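Local coordinates for protein pectinesterase A (Erwinia chrysanthemi, PDB 2NTP) that hydrolyses the methyl esters of pectin, releasing methanol and polygalacturonate in the first step of plant tissue maceration and soft rot, at residues Ala69-Gly74 / Ser81-Ala86; Pro112-Lys117 / Ser122-Asp127; Thr212-Lys217 / Asp298-Glu303. All blocks are in the same frame, centred on the assembly; numbering follows the deposited sequence.

Contact 1: Ala69-Gly74 / Ser81-Ala86; sequences AATAAG and SKWGTA. With ADA (alpha-D-galactopyranuronic acid), chain C; ADA (alpha-D-galactopyranuronic acid), chain B.
In the substrate-binding cleft of this right-handed parallel beta-helix, the loop that leaves strand 65-69 folds back so that Ala73 meets Gly84, at the approach to a short helix. Gly84 N donates to Ala73 O over 2.9 Å; the nitrogen lies in the carbonyl plane of Ala73, on a lone pair, and the bond is fairly straight, 157° at the hydrogen. A CA-H...O contact runs the other way, from Ala73 CA to Gly84 O at 3.4 Å. The Ala73 methyl sits against the Gly84-Thr85 peptide, with CB 3.6 Å from Thr85 N, while Lys82 CB rests on Ala73 O and the extended lysine chain carries NZ off to a salt bridge with Asp127.

The turn at Gly84, at positive phi, leads into two backbone N-H groups that face the uronate carboxylate of the chain C sugar: Ala86 N reaches O6B at 2.8 Å, almost straight at 174°, and Thr85 N makes a weak bond to O6A. Thr85 is a substrate-binding residue, and its side chain lies next to Gln129 and the proton donor Asp154.

Further from the sugar, Thr71 packs on the Trp83 indole. With CG2 anti to the backbone N, the methyl sits over the five-membered ring, CG2 3.9 Å from its centroid and 19° off the normal.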
# COMPACT_ATOMS: atom_id res chain seq x y z
N ALA A 69 -9.24 9.04 -7.38
CA ALA A 69 -9.96 8.51 -8.54
C ALA A 69 -10.54 7.15 -8.18
O ALA A 69 -10.02 6.45 -7.31
CB ALA A 69 -9.04 8.41 -9.75
N ALA A 70 -11.64 6.79 -8.85
CA ALA A 70 -12.30 5.51 -8.61
C ALA A 70 -12.03 4.54 -9.76
O ALA A 70 -12.53 4.73 -10.88
CB ALA A 70 -13.80 5.71 -8.40
N THR A 71 -11.24 3.50 -9.48
CA THR A 71 -10.92 2.49 -10.49
C THR A 71 -10.68 1.14 -9.82
O THR A 71 -9.78 1.02 -8.98
CB THR A 71 -9.64 2.86 -11.30
OG1 THR A 71 -9.59 4.28 -11.54
CG2 THR A 71 -9.58 2.11 -12.64
N ALA A 72 -11.48 0.13 -10.18
CA ALA A 72 -11.21 -1.24 -9.73
C ALA A 72 -10.48 -2.02 -10.82
O ALA A 72 -10.50 -1.61 -11.99
CB ALA A 72 -12.49 -1.95 -9.33
N ALA A 73 -9.86 -3.13 -10.44
CA ALA A 73 -9.24 -4.04 -11.41
C ALA A 73 -10.24 -4.47 -12.47
O ALA A 73 -9.89 -4.61 -13.64
CB ALA A 73 -8.66 -5.26 -10.70
N GLY A 74 -11.50 -4.66 -12.06
CA GLY A 74 -12.56 -5.12 -12.95
C GLY A 74 -13.27 -4.02 -13.72
O GLY A 74 -14.17 -4.31 -14.53
N SER A 81 -11.55 -4.18 -22.18
CA SER A 81 -10.64 -4.94 -21.34
C SER A 81 -10.58 -4.34 -19.94
O SER A 81 -10.88 -3.15 -19.75
CB SER A 81 -9.24 -4.99 -21.95
OG SER A 81 -8.63 -3.72 -21.94
N LYS A 82 -10.21 -5.17 -18.97
CA LYS A 82 -10.10 -4.75 -17.57
C LYS A 82 -8.83 -3.95 -17.34
O LYS A 82 -7.80 -4.20 -17.98
CB LYS A 82 -10.10 -5.97 -16.65
CG LYS A 82 -11.40 -6.76 -16.64
CD LYS A 82 -11.22 -8.06 -15.86
CE LYS A 82 -12.46 -8.93 -15.93
NZ LYS A 82 -12.24 -10.24 -15.25
N TRP A 83 -8.89 -2.99 -16.42
CA TRP A 83 -7.70 -2.26 -15.99
C TRP A 83 -6.69 -3.19 -15.31
O TRP A 83 -5.47 -3.05 -15.51
CB TRP A 83 -8.08 -1.12 -15.04
CG TRP A 83 -8.57 0.10 -15.74
CD1 TRP A 83 -9.87 0.49 -15.90
CD2 TRP A 83 -7.78 1.11 -16.38
NE1 TRP A 83 -9.94 1.68 -16.59
CE2 TRP A 83 -8.66 2.08 -16.91
CE3 TRP A 83 -6.40 1.29 -16.56
CZ2 TRP A 83 -8.22 3.20 -17.61
CZ3 TRP A 83 -5.95 2.41 -17.26
CH2 TRP A 83 -6.86 3.35 -17.77
N GLY A 84 -7.19 -4.13 -14.52
CA GLY A 84 -6.34 -5.02 -13.73
C GLY A 84 -5.85 -4.33 -12.47
O GLY A 84 -6.05 -3.13 -12.31
N THR A 85 -5.19 -5.08 -11.60
CA THR A 85 -4.77 -4.57 -10.29
C THR A 85 -3.74 -3.44 -10.39
O THR A 85 -3.98 -2.33 -9.89
CB THR A 85 -4.28 -5.70 -9.37
OG1 THR A 85 -5.35 -6.63 -9.17
CG2 THR A 85 -3.85 -5.15 -8.00
N ALA A 86 -2.61 -3.71 -11.06
CA ALA A 86 -1.63 -2.65 -11.33
C ALA A 86 -2.30 -1.44 -12.01
O ALA A 86 -2.13 -0.30 -11.56
CB ALA A 86 -0.47 -3.20 -12.17
C1 ADA C . -1.70 -10.86 -10.79
C2 ADA C . -0.17 -10.91 -10.86
C3 ADA C . 0.43 -9.55 -10.47
C4 ADA C . -0.20 -8.42 -11.28
C5 ADA C . -1.72 -8.48 -11.15
C6 ADA C . -2.40 -7.41 -11.96
O2 ADA C . 0.29 -11.92 -9.97
O3 ADA C . 1.86 -9.57 -10.64
O4 ADA C . 0.13 -8.54 -12.68
O5 ADA C . -2.20 -9.77 -11.56
O6B ADA C . -1.96 -6.25 -11.94
O6A ADA C . -3.40 -7.74 -12.64
C1 ADA B . -3.54 -10.62 -6.23
C2 ADA B . -3.67 -9.46 -7.22
C3 ADA B . -4.30 -9.96 -8.52
C4 ADA B . -3.49 -11.14 -9.08
C5 ADA B . -3.39 -12.24 -8.03
C6 ADA B . -2.56 -13.38 -8.54
O2 ADA B . -4.49 -8.42 -6.68
O3 ADA B . -4.40 -8.90 -9.47
O4 ADA B . -2.17 -10.72 -9.43
O5 ADA B . -2.83 -11.73 -6.80
O6B ADA B . -1.54 -13.72 -7.89
O6A ADA B . -2.92 -13.95 -9.60

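Contact 2: Pro112-Lys117 / Ser122-Asp127; sequences PANQAK and SSKIKD
Lys124 lays its extended chain across the C-terminal turn of helix 111-116, its CG and CE each 3.4 Å from Asn114 O and its CG and CD packed against Lys117 CB. The ammonium ends among backbone carbonyls: NZ donates to Lys117 O at 2.8 Å, tilted 25° from the carbonyl plane, and to Gln115 O at 3.2 Å from well above that carbonyl's plane. A water bridges NZ to Gln115 O as well, and Asp119 supplies a salt bridge. Placing the positive charge at the helix C-terminus probably favours it electrostatically, since the helix dipole leaves this end partly negative.

Asn114 reaches the returning loop 122-127 from the side of the same helix. With CG anti to the backbone N (chi1 -173°), the carboxamide pairs with both the N-H and the C=O of Ile125: Ile125 N gives a nearly straight bond to OD1 at 2.9 Å, and ND2 returns one to Ile125 O at 2.9 Å, each in the plane of the accepting carbonyl and on a lone pair. The other ND2 hydrogen goes to Gln115 OE1; with OD1 accepting and ND2 donating, the amide's orientation is set. The surface lobe thus formed, helix and returning loop, projects from the beta-helix beside the pectin-binding cleft, with Gln115 NE2 held by Asp197.

Lys117 crosses in the opposite sense. Its extended chain brings NZ to Ser123 OG at 2.9 Å, a hydroxyl also hydrogen-bonded to Asp121, and a water that accepts from the same NZ donates to Asn114 OD1.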
# COMPACT_ATOMS: atom_id res chain seq x y z
N PRO A 112 -17.88 -1.28 -0.66
CA PRO A 112 -19.11 -1.74 0.01
C PRO A 112 -20.37 -1.64 -0.86
O PRO A 112 -21.21 -2.54 -0.81
CB PRO A 112 -19.21 -0.80 1.21
CG PRO A 112 -17.79 -0.36 1.47
CD PRO A 112 -17.24 -0.18 0.08
N ALA A 113 -20.50 -0.57 -1.64
CA ALA A 113 -21.66 -0.43 -2.53
C ALA A 113 -21.64 -1.51 -3.60
O ALA A 113 -22.69 -2.06 -3.94
CB ALA A 113 -21.70 0.96 -3.16
N ASN A 114 -20.45 -1.83 -4.10
CA ASN A 114 -20.30 -2.93 -5.06
C ASN A 114 -20.77 -4.26 -4.49
O ASN A 114 -21.52 -4.98 -5.14
CB ASN A 114 -18.84 -3.07 -5.51
CG ASN A 114 -18.69 -4.09 -6.62
OD1 ASN A 114 -19.01 -3.80 -7.78
ND2 ASN A 114 -18.20 -5.28 -6.29
N GLN A 115 -20.34 -4.58 -3.27
CA GLN A 115 -20.71 -5.84 -2.62
C GLN A 115 -22.19 -5.93 -2.31
O GLN A 115 -22.75 -7.03 -2.30
CB GLN A 115 -19.89 -6.06 -1.34
CG GLN A 115 -18.39 -6.12 -1.60
CD GLN A 115 -18.00 -7.27 -2.50
OE1 GLN A 115 -17.90 -7.11 -3.72
NE2 GLN A 115 -17.80 -8.44 -1.92
N ALA A 116 -22.82 -4.78 -2.06
CA ALA A 116 -24.25 -4.72 -1.74
C ALA A 116 -25.14 -4.92 -2.97
O ALA A 116 -26.35 -5.16 -2.85
CB ALA A 116 -24.59 -3.40 -1.06
N LYS A 117 -24.55 -4.82 -4.16
CA LYS A 117 -25.30 -5.03 -5.40
C LYS A 117 -25.81 -6.46 -5.48
O LYS A 117 -25.18 -7.39 -4.96
CB LYS A 117 -24.45 -4.70 -6.63
CG LYS A 117 -24.14 -3.21 -6.79
CD LYS A 117 -23.35 -2.93 -8.07
CE LYS A 117 -23.28 -1.43 -8.32
NZ LYS A 117 -22.44 -1.09 -9.51
N SER A 122 -25.22 -6.86 -13.60
CA SER A 122 -24.09 -6.95 -14.52
C SER A 122 -22.98 -5.93 -14.20
O SER A 122 -21.84 -6.09 -14.65
CB SER A 122 -24.55 -6.79 -15.98
OG SER A 122 -25.10 -5.50 -16.19
N SER A 123 -23.33 -4.90 -13.43
CA SER A 123 -22.37 -3.86 -13.02
C SER A 123 -21.61 -4.23 -11.75
O SER A 123 -20.69 -3.50 -11.34
CB SER A 123 -23.07 -2.50 -12.86
OG SER A 123 -23.84 -2.44 -11.67
N LYS A 124 -21.98 -5.35 -11.12
CA LYS A 124 -21.27 -5.84 -9.93
C LYS A 124 -19.92 -6.44 -10.34
O LYS A 124 -19.86 -7.43 -11.07
CB LYS A 124 -22.11 -6.85 -9.15
CG LYS A 124 -21.55 -7.19 -7.77
CD LYS A 124 -22.45 -8.15 -7.01
CE LYS A 124 -21.96 -8.33 -5.57
NZ LYS A 124 -22.93 -9.09 -4.74
N ILE A 125 -18.85 -5.82 -9.85
CA ILE A 125 -17.48 -6.19 -10.19
C ILE A 125 -16.95 -7.31 -9.29
O ILE A 125 -17.12 -7.26 -8.07
CB ILE A 125 -16.55 -4.93 -10.12
CG1 ILE A 125 -16.88 -3.96 -11.27
CG2 ILE A 125 -15.08 -5.33 -10.15
CD1 ILE A 125 -16.18 -2.61 -11.18
N LYS A 126 -16.33 -8.33 -9.90
CA LYS A 126 -15.71 -9.43 -9.16
C LYS A 126 -14.25 -9.13 -8.80
O LYS A 126 -13.78 -9.50 -7.72
CB LYS A 126 -15.81 -10.74 -9.94
CG LYS A 126 -17.18 -11.38 -9.88
CD LYS A 126 -17.28 -12.57 -10.81
CE LYS A 126 -18.67 -13.17 -10.78
NZ LYS A 126 -18.87 -14.19 -11.84
N ASP A 127 -13.54 -8.47 -9.71
CA ASP A 127 -12.15 -8.09 -9.49
C ASP A 127 -12.10 -6.76 -8.75
O ASP A 127 -11.95 -5.69 -9.35
CB ASP A 127 -11.39 -8.01 -10.82
CG ASP A 127 -11.29 -9.36 -11.53
OD1 ASP A 127 -11.73 -10.38 -10.96
OD2 ASP A 127 -10.77 -9.39 -12.67
O HOH W 1 -19.75 -1.43 -8.70
O HOH W 2 -18.00 -8.96 -5.84
O HOH W 3 -21.68 -9.96 -2.38

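Contact 3: Thr212-Lys217 / Asp298-Glu303; sequences TNINQK and DSRFFE
Strand 300-304, an outermost strand of one parallel sheet of the beta-helix, sends the Arg300 side chain into the loop 212-217, whose type I beta turn runs from Asn213 to Gln216. The hydrogen bonds across the contact all come from the guanidinium to backbone carbonyls. NH1 donates to Gln216 O at 2.8 Å, in the guanidinium plane and with the N-H close to straight (164°). NH2 donates to Asn213 O at 2.9 Å from far above the carbonyl plane, with the turn's own Gln216 N on the opposite face; a weak third bond goes to Thr212 O. NH2 also serves Ile262 O, in the loop just before strand 264-268 of the same chain, so the arginine ties the turn to two parts of the fold.

The packing is by Ile214 and Thr212. The arginine chain bends at chi3 (-77°), and Ile214 CD1 lies 4.0 Å above one face of the guanidinium, toward its rim, while Thr212 CB meets NH2 at 3.5 Å, the two side chains crossing at about a right angle.

Within the turn, Asn213 forms an Asx turn: its OD1 accepts from Asn215 N at 2.9 Å, with the donor well above the plane of the side-chain carbonyl.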
# COMPACT_ATOMS: atom_id res chain seq x y z
N THR A 212 7.68 -10.95 -1.18
CA THR A 212 9.12 -10.74 -1.13
C THR A 212 9.86 -11.99 -1.63
O THR A 212 9.62 -13.08 -1.12
CB THR A 212 9.59 -10.47 0.32
OG1 THR A 212 8.57 -9.77 1.05
CG2 THR A 212 10.89 -9.67 0.34
N ASN A 213 10.73 -11.83 -2.62
CA ASN A 213 11.57 -12.95 -3.06
C ASN A 213 12.43 -13.46 -1.91
O ASN A 213 12.93 -12.68 -1.11
CB ASN A 213 12.45 -12.54 -4.24
CG ASN A 213 13.32 -13.69 -4.75
OD1 ASN A 213 14.49 -13.79 -4.40
ND2 ASN A 213 12.73 -14.58 -5.55
N ILE A 214 12.60 -14.78 -1.84
CA ILE A 214 13.33 -15.41 -0.74
C ILE A 214 14.77 -14.87 -0.57
O ILE A 214 15.29 -14.83 0.55
CB ILE A 214 13.32 -16.97 -0.85
CG1 ILE A 214 13.87 -17.63 0.43
CG2 ILE A 214 14.05 -17.44 -2.11
CD1 ILE A 214 13.10 -17.28 1.72
N ASN A 215 15.38 -14.42 -1.66
CA ASN A 215 16.75 -13.91 -1.65
C ASN A 215 16.86 -12.43 -1.29
O ASN A 215 17.97 -11.90 -1.12
CB ASN A 215 17.45 -14.18 -2.98
CG ASN A 215 17.61 -15.66 -3.27
OD1 ASN A 215 18.01 -16.43 -2.39
ND2 ASN A 215 17.32 -16.06 -4.50
N GLN A 216 15.71 -11.76 -1.17
CA GLN A 216 15.66 -10.37 -0.77
C GLN A 216 15.59 -10.28 0.75
O GLN A 216 14.73 -10.91 1.38
CB GLN A 216 14.45 -9.68 -1.41
CG GLN A 216 14.35 -8.19 -1.11
CD GLN A 216 13.27 -7.52 -1.93
OE1 GLN A 216 13.28 -7.57 -3.16
NE2 GLN A 216 12.32 -6.89 -1.25
N LYS A 217 16.49 -9.49 1.33
CA LYS A 217 16.66 -9.43 2.78
C LYS A 217 15.45 -8.86 3.52
O LYS A 217 15.04 -9.41 4.54
CB LYS A 217 17.93 -8.63 3.13
CG LYS A 217 18.38 -8.73 4.58
CD LYS A 217 19.13 -10.03 4.87
CE LYS A 217 19.99 -9.91 6.13
NZ LYS A 217 19.23 -9.48 7.35
N ASP A 298 5.67 -21.21 7.01
CA ASP A 298 6.71 -21.33 5.98
C ASP A 298 7.15 -19.97 5.43
O ASP A 298 8.01 -19.90 4.55
CB ASP A 298 6.21 -22.21 4.83
CG ASP A 298 5.87 -23.62 5.28
OD1 ASP A 298 6.59 -24.17 6.14
OD2 ASP A 298 4.88 -24.18 4.77
N SER A 299 6.54 -18.91 5.95
CA SER A 299 6.80 -17.55 5.49
C SER A 299 7.57 -16.76 6.54
O SER A 299 7.71 -17.21 7.68
CB SER A 299 5.48 -16.86 5.15
OG SER A 299 4.70 -17.66 4.27
N ARG A 300 8.06 -15.58 6.17
CA ARG A 300 8.91 -14.78 7.06
C ARG A 300 8.07 -13.77 7.83
O ARG A 300 8.13 -12.56 7.60
CB ARG A 300 10.05 -14.11 6.28
CG ARG A 300 11.04 -15.10 5.67
CD ARG A 300 12.10 -14.40 4.84
NE ARG A 300 11.60 -13.98 3.53
CZ ARG A 300 12.29 -13.25 2.66
NH1 ARG A 300 13.51 -12.82 2.97
NH2 ARG A 300 11.76 -12.92 1.50
N PHE A 301 7.27 -14.30 8.75
CA PHE A 301 6.30 -13.53 9.52
C PHE A 301 6.73 -13.45 10.98
O PHE A 301 6.74 -14.47 11.69
CB PHE A 301 4.92 -14.20 9.45
CG PHE A 301 4.25 -14.14 8.09
CD1 PHE A 301 4.68 -13.27 7.09
CD2 PHE A 301 3.12 -14.93 7.85
CE1 PHE A 301 4.02 -13.22 5.85
CE2 PHE A 301 2.45 -14.88 6.62
CZ PHE A 301 2.91 -14.02 5.62
N PHE A 302 7.08 -12.24 11.44
CA PHE A 302 7.61 -12.07 12.80
C PHE A 302 7.10 -10.82 13.50
O PHE A 302 6.70 -9.85 12.85
CB PHE A 302 9.14 -12.02 12.78
CG PHE A 302 9.79 -13.22 12.17
CD1 PHE A 302 9.96 -14.39 12.92
CD2 PHE A 302 10.24 -13.20 10.86
CE1 PHE A 302 10.57 -15.51 12.35
CE2 PHE A 302 10.84 -14.32 10.28
CZ PHE A 302 11.01 -15.47 11.04
N GLU A 303 7.13 -10.86 14.83
CA GLU A 303 6.83 -9.70 15.66
C GLU A 303 7.94 -9.47 16.68
O GLU A 303 8.69 -10.39 17.03
CB GLU A 303 5.51 -9.90 16.41
CG GLU A 303 4.28 -9.81 15.55
CD GLU A 303 3.05 -10.25 16.31
OE1 GLU A 303 2.73 -11.46 16.25
OE2 GLU A 303 2.42 -9.41 16.97

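Overall arrangement
Contacts 1 and 2 are neighbours on the cleft side of the beta-helix, their centres about 13 Å apart, and they touch directly: Gly74 N lies 2.9 Å from Asp127 O, a probable hydrogen bond, and Gly74 CA packs on Ile125 CG2. Contact 1 is the more buried and joins backbone pairing to sugar binding; contact 2 is a surface arrangement carried by lysine ammonium groups and a side-chain amide that meet mostly backbone polar atoms, with waters filling in. Contact 3 lies apart, its centre about 28 Å from that of contact 1 and 34 Å from that of contact 2. It too sits at the surface, but joins parts 81 residues distant in sequence through one arginine.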